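Local coordinates for cytochrome P450 (CYP102L1) (Mycobacterium phage Adler, PDB 6N6Q), which is a phage-encoded cytochrome P450 that binds haem and is probably a monooxygenase whose substrate is not established, at residues D233-N238 with S244-D249; E399-R402 with P406-Y409. All coordinates share one frame; numbering follows the deposited sequence.

In the fold
Coming from the N terminus, the chain reaches interaction 1 first. It closes the short loop 239-243 between helix 212-237 and helix 247-253, the G and H helices of the P450 fold. The long helix 265-296 and the helix 329-341 follow. Interaction 2 then closes an even shorter turn, 403-405, between helix 398-402 and the loop that leads into the haem-thiolate segment before helix 422-439. The two contacts are in series, neither enclosing nor crossing the other. The centres of interactions 1 and 2 are about 42 Å apart, on opposite sides of the chain's centre. Interaction 1 joins two successive helices, whereas interaction 2 holds a short helix to a loop.

Interaction 1: residues D233-N238 with S244-D249; sequences DVRRIN and SPDMLD
The R235 guanidinium has L248 CD2 over the centre of one face, 4.0 Å above its plane. At its edge lie the carboxylates of D246 and D249. D246 is met end-on by NH1 and NH2, and the two flat groups are nearly coplanar. R235 NH1 reaches D246 OD1 at 2.8 Å. R235 NH2 meets the syn lone pair of D246 OD2 at 3.2 Å. R235 NH1 also bonds D246 OD2, so both D246 oxygens accept twice, OD1 from R235 NH1 and D249 N. R235 NH1 bonds D249 OD1 too, at 2.9 Å. That oxygen lies in the guanidinium plane, but the donor stands well above the D249 carboxylate plane. The three residues form a salt-bridge network. R235 CG lies opposite the backbone N (chi1 178°). CB and CG lie along L248 CD2, and bends at chi2 and chi3 bring the guanidinium round to the aspartates.

D246 is the N-cap of helix 247-253. Its OD1 accepts from D249 N at 2.8 Å, and D249 OD2 accepts from D246 N in return, a capping box. D246 OD1 and D249 OD2 are 2.9 Å apart, both acceptors. The nearby positive charge of R235 probably offsets their repulsion.

R240, in the connecting loop, adds long, weak ion pairs to both aspartates. The contact joins the end of helix 212-237 to the start of helix 247-253, and M247 ties that start to G168 of helix 152-169.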
ATOM      1  N   ASP A 233     -15.802  19.679  -8.813  1.00 55.11           N
ATOM      2  CA  ASP A 233     -16.660  20.624  -9.522  1.00 53.63           C
ATOM      3  C   ASP A 233     -16.443  20.564 -11.030  1.00 50.08           C
ATOM      4  O   ASP A 233     -17.407  20.612 -11.802  1.00 47.25           O
ATOM      5  CB  ASP A 233     -16.423  22.043  -9.006  1.00 56.53           C
ATOM      6  CG  ASP A 233     -17.051  22.282  -7.649  1.00 77.71           C
ATOM      7  OD1 ASP A 233     -18.143  21.727  -7.394  1.00 80.18           O
ATOM      8  OD2 ASP A 233     -16.457  23.023  -6.836  1.00 77.78           O
ATOM      9  N   VAL A 234     -15.185  20.469 -11.468  1.00 48.98           N
ATOM     10  CA  VAL A 234     -14.894  20.427 -12.900  1.00 48.36           C
ATOM     11  C   VAL A 234     -15.539  19.203 -13.541  1.00 50.43           C
ATOM     12  O   VAL A 234     -16.113  19.288 -14.633  1.00 52.05           O
ATOM     13  CB  VAL A 234     -13.372  20.460 -13.138  1.00 45.54           C
ATOM     14  CG1 VAL A 234     -13.050  20.159 -14.592  1.00 48.58           C
ATOM     15  CG2 VAL A 234     -12.805  21.814 -12.744  1.00 52.20           C
ATOM     16  N   ARG A 235     -15.467  18.051 -12.870  1.00 48.20           N
ATOM     17  CA  ARG A 235     -16.069  16.841 -13.417  1.00 45.49           C
ATOM     18  C   ARG A 235     -17.589  16.941 -13.446  1.00 48.84           C
ATOM     19  O   ARG A 235     -18.232  16.431 -14.372  1.00 49.67           O
ATOM     20  CB  ARG A 235     -15.632  15.623 -12.606  1.00 41.85           C
ATOM     21  CG  ARG A 235     -16.254  14.320 -13.074  1.00 45.27           C
ATOM     22  CD  ARG A 235     -15.771  13.958 -14.467  1.00 54.87           C
ATOM     23  NE  ARG A 235     -14.330  13.729 -14.485  1.00 51.82           N
ATOM     24  CZ  ARG A 235     -13.763  12.550 -14.256  1.00 49.12           C
ATOM     25  NH1 ARG A 235     -14.517  11.490 -13.998  1.00 48.51           N
ATOM     26  NH2 ARG A 235     -12.444  12.430 -14.286  1.00 54.98           N
ATOM     27  N   ARG A 236     -18.182  17.589 -12.440  1.00 50.22           N
ATOM     28  CA  ARG A 236     -19.630  17.762 -12.419  1.00 50.15           C
ATOM     29  C   ARG A 236     -20.123  18.507 -13.652  1.00 54.39           C
ATOM     30  O   ARG A 236     -21.224  18.235 -14.143  1.00 53.43           O
ATOM     31  CB  ARG A 236     -20.051  18.498 -11.148  1.00 48.63           C
ATOM     32  CG  ARG A 236     -20.011  17.642  -9.892  1.00 50.42           C
ATOM     33  CD  ARG A 236     -20.246  18.481  -8.648  1.00 50.89           C
ATOM     34  NE  ARG A 236     -21.233  19.529  -8.887  1.00 62.53           N
ATOM     35  CZ  ARG A 236     -22.546  19.358  -8.782  1.00 66.01           C
ATOM     36  NH1 ARG A 236     -23.036  18.173  -8.439  1.00 66.54           N
ATOM     37  NH2 ARG A 236     -23.369  20.371  -9.022  1.00 49.89           N
ATOM     38  N   ILE A 237     -19.321  19.441 -14.170  1.00 55.38           N
ATOM     39  CA  ILE A 237     -19.680  20.150 -15.390  1.00 57.68           C
ATOM     40  C   ILE A 237     -19.503  19.266 -16.620  1.00 58.13           C
ATOM     41  O   ILE A 237     -20.131  19.513 -17.655  1.00 66.33           O
ATOM     42  CB  ILE A 237     -18.844  21.441 -15.502  1.00 56.45           C
ATOM     43  CG1 ILE A 237     -18.931  22.238 -14.201  1.00 48.90           C
ATOM     44  CG2 ILE A 237     -19.316  22.300 -16.659  1.00 59.20           C
ATOM     45  CD1 ILE A 237     -20.343  22.620 -13.818  1.00 51.94           C
ATOM     46  N   ASN A 238     -18.677  18.225 -16.526  1.00 59.63           N
ATOM     47  CA  ASN A 238     -18.377  17.369 -17.667  1.00 56.17           C
ATOM     48  C   ASN A 238     -19.396  16.239 -17.752  1.00 58.93           C
ATOM     49  O   ASN A 238     -19.462  15.411 -16.833  1.00 64.41           O
ATOM     50  CB  ASN A 238     -16.972  16.799 -17.543  1.00 54.87           C
ATOM     51  CG  ASN A 238     -16.513  16.075 -18.797  1.00 58.15           C
ATOM     52  OD1 ASN A 238     -17.312  15.484 -19.523  1.00 58.04           O
ATOM     53  ND2 ASN A 238     -15.210  16.117 -19.054  1.00 65.16           N
ATOM     54  N   SER A 244     -16.636   5.401 -20.340  1.00 55.22           N
ATOM     55  CA  SER A 244     -17.009   4.579 -19.201  1.00 57.79           C
ATOM     56  C   SER A 244     -16.681   5.310 -17.901  1.00 52.25           C
ATOM     57  O   SER A 244     -15.632   5.953 -17.797  1.00 51.16           O
ATOM     58  CB  SER A 244     -16.284   3.235 -19.246  1.00 51.06           C
ATOM     59  OG  SER A 244     -16.748   2.447 -20.327  1.00 64.96           O
ATOM     60  N   PRO A 245     -17.553   5.231 -16.898  1.00 49.19           N
ATOM     61  CA  PRO A 245     -17.310   5.970 -15.654  1.00 57.92           C
ATOM     62  C   PRO A 245     -16.086   5.449 -14.919  1.00 57.30           C
ATOM     63  O   PRO A 245     -15.833   4.242 -14.871  1.00 52.99           O
ATOM     64  CB  PRO A 245     -18.591   5.731 -14.846  1.00 55.78           C
ATOM     65  CG  PRO A 245     -19.141   4.456 -15.383  1.00 54.59           C
ATOM     66  CD  PRO A 245     -18.804   4.457 -16.848  1.00 53.88           C
ATOM     67  N   ASP A 246     -15.320   6.374 -14.350  1.00 52.57           N
ATOM     68  CA  ASP A 246     -14.166   6.035 -13.535  1.00 56.27           C
ATOM     69  C   ASP A 246     -14.557   6.109 -12.055  1.00 54.37           C
ATOM     70  O   ASP A 246     -15.745   6.097 -11.713  1.00 49.24           O
ATOM     71  CB  ASP A 246     -12.990   6.953 -13.901  1.00 52.41           C
ATOM     72  CG  ASP A 246     -13.297   8.427 -13.690  1.00 56.12           C
ATOM     73  OD1 ASP A 246     -14.402   8.756 -13.210  1.00 60.12           O
ATOM     74  OD2 ASP A 246     -12.424   9.263 -14.007  1.00 57.30           O
ATOM     75  N   MET A 247     -13.561   6.190 -11.170  1.00 56.54           N
ATOM     76  CA  MET A 247     -13.847   6.213  -9.739  1.00 54.73           C
ATOM     77  C   MET A 247     -14.579   7.487  -9.338  1.00 53.75           C
ATOM     78  O   MET A 247     -15.523   7.443  -8.542  1.00 57.56           O
ATOM     79  CB  MET A 247     -12.550   6.071  -8.942  1.00 53.86           C
ATOM     80  CG  MET A 247     -11.762   4.817  -9.265  1.00 60.81           C
ATOM     81  SD  MET A 247     -10.229   4.714  -8.326  1.00 56.94           S
ATOM     82  CE  MET A 247      -9.479   3.269  -9.072  1.00 55.38           C
ATOM     83  N   LEU A 248     -14.154   8.632  -9.874  1.00 52.43           N
ATOM     84  CA  LEU A 248     -14.817   9.889  -9.548  1.00 46.11           C
ATOM     85  C   LEU A 248     -16.232   9.929 -10.113  1.00 55.90           C
ATOM     86  O   LEU A 248     -17.150  10.449  -9.468  1.00 49.88           O
ATOM     87  CB  LEU A 248     -13.988  11.064 -10.066  1.00 48.14           C
ATOM     88  CG  LEU A 248     -14.559  12.473  -9.885  1.00 47.41           C
ATOM     89  CD1 LEU A 248     -14.957  12.712  -8.438  1.00 48.89           C
ATOM     90  CD2 LEU A 248     -13.543  13.508 -10.337  1.00 44.98           C
ATOM     91  N   ASP A 249     -16.429   9.379 -11.315  1.00 54.49           N
ATOM     92  CA  ASP A 249     -17.759   9.368 -11.916  1.00 54.52           C
ATOM     93  C   ASP A 249     -18.741   8.565 -11.074  1.00 55.28           C
ATOM     94  O   ASP A 249     -19.873   9.004 -10.841  1.00 63.14           O
ATOM     95  CB  ASP A 249     -17.693   8.806 -13.334  1.00 45.75           C
ATOM     96  CG  ASP A 249     -17.088   9.779 -14.325  1.00 59.88           C
ATOM     97  OD1 ASP A 249     -17.342  10.996 -14.199  1.00 63.19           O
ATOM     98  OD2 ASP A 249     -16.360   9.328 -15.234  1.00 66.31           O
TER

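Interaction 2: residues E399-R402 with P406-Y409; sequences ENRR and PHIY
R401 NE gives a weak hydrogen bond to H407 NE2 at 3.4 Å. This is the meander region of the P450 fold, between the helix 329-341 that carries the ExxR motif and the cysteine-ligand loop that runs on from Y409. R401 belongs to the short helix 398-402. H407 and Y409 lie in the extended chain just after the turn.

The guanidinium of R401 and the imidazole of H407 stand almost perpendicular, with planes 88° apart. They meet edge to edge: NE lies near the imidazole plane, and NE2 lies near the guanidinium plane. R401 NH2 also comes within 3.5 Å of H407 NE2, a close approach and not a second bond. The other ring nitrogen is held more firmly, because H407 ND1 is hydrogen-bonded to G405 O. With ND1 as the probable donor there, NE2 would be left as the acceptor for R401. W384 packs edge-to-face with the same ring.

H407 CG stands between its backbone N and carbonyl carbon (chi1 69°), which turns the ring toward the helix. R401 begins extended and bends at chi3, which swings its end to the histidine. The guanidinium also touches Y409. Y409 CB lies 4.3 Å above one face of the R401 guanidinium, offset toward the rim. The tyrosine ring itself meets the group obliquely.

Y409 carries the contact inward, with its side chain about 9 Å from the haem. Its OH is hydrogen-bonded to D336 O in helix 329-341. R401 NH1 comes to 3.9 Å from Y409 CD2. Nearer the backbone of helix 398-402, H407 CE1 lies 3.5 Å from R401 O.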
ATOM      1  N   GLU A 399       1.187 -25.115  -5.063  1.00 79.56           N
ATOM      2  CA  GLU A 399       1.614 -26.433  -4.601  1.00 80.85           C
ATOM      3  C   GLU A 399       2.619 -26.326  -3.460  1.00 77.87           C
ATOM      4  O   GLU A 399       2.538 -27.083  -2.487  1.00 83.85           O
ATOM      5  CB  GLU A 399       2.206 -27.235  -5.760  1.00 82.77           C
ATOM      6  CG  GLU A 399       1.193 -27.659  -6.809  1.00 92.73           C
ATOM      7  CD  GLU A 399       0.026 -28.427  -6.217  1.00 98.40           C
ATOM      8  OE1 GLU A 399      -1.131 -27.994  -6.406  1.00101.67           O
ATOM      9  OE2 GLU A 399       0.267 -29.457  -5.552  1.00 93.53           O
ATOM     10  N   ASN A 400       3.574 -25.397  -3.561  1.00 69.93           N
ATOM     11  CA  ASN A 400       4.594 -25.272  -2.524  1.00 76.54           C
ATOM     12  C   ASN A 400       4.009 -24.777  -1.206  1.00 77.35           C
ATOM     13  O   ASN A 400       4.538 -25.102  -0.137  1.00 78.64           O
ATOM     14  CB  ASN A 400       5.710 -24.336  -2.990  1.00 71.75           C
ATOM     15  CG  ASN A 400       6.564 -24.948  -4.082  1.00 68.95           C
ATOM     16  OD1 ASN A 400       6.212 -25.976  -4.658  1.00 79.61           O
ATOM     17  ND2 ASN A 400       7.694 -24.314  -4.374  1.00 63.03           N
ATOM     18  N   ARG A 401       2.929 -23.994  -1.257  1.00 73.71           N
ATOM     19  CA  ARG A 401       2.313 -23.502  -0.032  1.00 71.19           C
ATOM     20  C   ARG A 401       1.363 -24.520   0.582  1.00 70.71           C
ATOM     21  O   ARG A 401       1.121 -24.483   1.794  1.00 70.85           O
ATOM     22  CB  ARG A 401       1.565 -22.196  -0.302  1.00 70.20           C
ATOM     23  CG  ARG A 401       2.463 -21.002  -0.563  1.00 71.43           C
ATOM     24  CD  ARG A 401       1.616 -19.763  -0.773  1.00 70.99           C
ATOM     25  NE  ARG A 401       0.547 -19.692   0.218  1.00 79.15           N
ATOM     26  CZ  ARG A 401      -0.492 -18.869   0.143  1.00 80.79           C
ATOM     27  NH1 ARG A 401      -0.607 -18.039  -0.886  1.00 61.24           N
ATOM     28  NH2 ARG A 401      -1.419 -18.881   1.095  1.00 65.21           N
ATOM     29  N   ARG A 402       0.813 -25.425  -0.229  1.00 77.35           N
ATOM     30  CA  ARG A 402      -0.024 -26.495   0.300  1.00 80.74           C
ATOM     31  C   ARG A 402       0.780 -27.482   1.139  1.00 74.45           C
ATOM     32  O   ARG A 402       0.196 -28.223   1.937  1.00 74.48           O
ATOM     33  CB  ARG A 402      -0.731 -27.209  -0.855  1.00 77.76           C
ATOM     34  CG  ARG A 402      -1.827 -28.174  -0.437  1.00 90.60           C
ATOM     35  CD  ARG A 402      -2.926 -28.238  -1.485  1.00 92.49           C
ATOM     36  NE  ARG A 402      -3.861 -29.333  -1.248  1.00102.43           N
ATOM     37  CZ  ARG A 402      -5.053 -29.438  -1.828  1.00104.24           C
ATOM     38  NH1 ARG A 402      -5.464 -28.504  -2.676  1.00 96.64           N
ATOM     39  NH2 ARG A 402      -5.838 -30.471  -1.557  1.00107.22           N
ATOM     40  N   PRO A 406      -0.263 -24.765   8.802  1.00 77.01           N
ATOM     41  CA  PRO A 406      -0.653 -23.483   9.408  1.00 62.15           C
ATOM     42  C   PRO A 406       0.345 -22.369   9.131  1.00 65.31           C
ATOM     43  O   PRO A 406       1.449 -22.359   9.683  1.00 64.91           O
ATOM     44  CB  PRO A 406      -0.723 -23.809  10.907  1.00 68.56           C
ATOM     45  CG  PRO A 406      -0.855 -25.298  10.977  1.00 64.35           C
ATOM     46  CD  PRO A 406      -0.076 -25.819   9.811  1.00 72.12           C
ATOM     47  N   HIS A 407      -0.040 -21.423   8.277  1.00 65.63           N
ATOM     48  CA  HIS A 407       0.802 -20.279   7.962  1.00 64.04           C
ATOM     49  C   HIS A 407      -0.089 -19.124   7.531  1.00 61.97           C
ATOM     50  O   HIS A 407      -1.181 -19.330   6.995  1.00 61.22           O
ATOM     51  CB  HIS A 407       1.822 -20.608   6.867  1.00 60.04           C
ATOM     52  CG  HIS A 407       1.209 -20.830   5.519  1.00 63.44           C
ATOM     53  ND1 HIS A 407       0.615 -22.021   5.159  1.00 67.91           N
ATOM     54  CD2 HIS A 407       1.098 -20.013   4.446  1.00 61.63           C
ATOM     55  CE1 HIS A 407       0.164 -21.927   3.921  1.00 73.27           C
ATOM     56  NE2 HIS A 407       0.444 -20.719   3.465  1.00 69.63           N
ATOM     57  N   ILE A 408       0.388 -17.905   7.769  1.00 50.11           N
ATOM     58  CA  ILE A 408      -0.367 -16.689   7.491  1.00 56.53           C
ATOM     59  C   ILE A 408       0.271 -15.972   6.311  1.00 54.17           C
ATOM     60  O   ILE A 408       1.496 -15.806   6.263  1.00 52.89           O
ATOM     61  CB  ILE A 408      -0.430 -15.770   8.723  1.00 47.60           C
ATOM     62  CG1 ILE A 408      -1.203 -16.449   9.854  1.00 50.68           C
ATOM     63  CG2 ILE A 408      -1.064 -14.432   8.364  1.00 51.00           C
ATOM     64  CD1 ILE A 408      -2.633 -16.793   9.495  1.00 53.19           C
ATOM     65  N   TYR A 409      -0.562 -15.553   5.355  1.00 48.67           N
ATOM     66  CA  TYR A 409      -0.116 -14.701   4.251  1.00 50.69           C
ATOM     67  C   TYR A 409      -1.302 -13.816   3.859  1.00 51.60           C
ATOM     68  O   TYR A 409      -2.091 -14.170   2.980  1.00 55.15           O
ATOM     69  CB  TYR A 409       0.392 -15.515   3.072  1.00 52.55           C
ATOM     70  CG  TYR A 409       0.855 -14.655   1.919  1.00 52.11           C
ATOM     71  CD1 TYR A 409       2.036 -13.931   2.004  1.00 51.13           C
ATOM     72  CD2 TYR A 409       0.107 -14.560   0.754  1.00 53.11           C
ATOM     73  CE1 TYR A 409       2.460 -13.137   0.958  1.00 56.53           C
ATOM     74  CE2 TYR A 409       0.525 -13.769  -0.300  1.00 47.15           C
ATOM     75  CZ  TYR A 409       1.702 -13.060  -0.192  1.00 55.52           C
ATOM     76  OH  TYR A 409       2.127 -12.269  -1.236  1.00 53.06           O
TER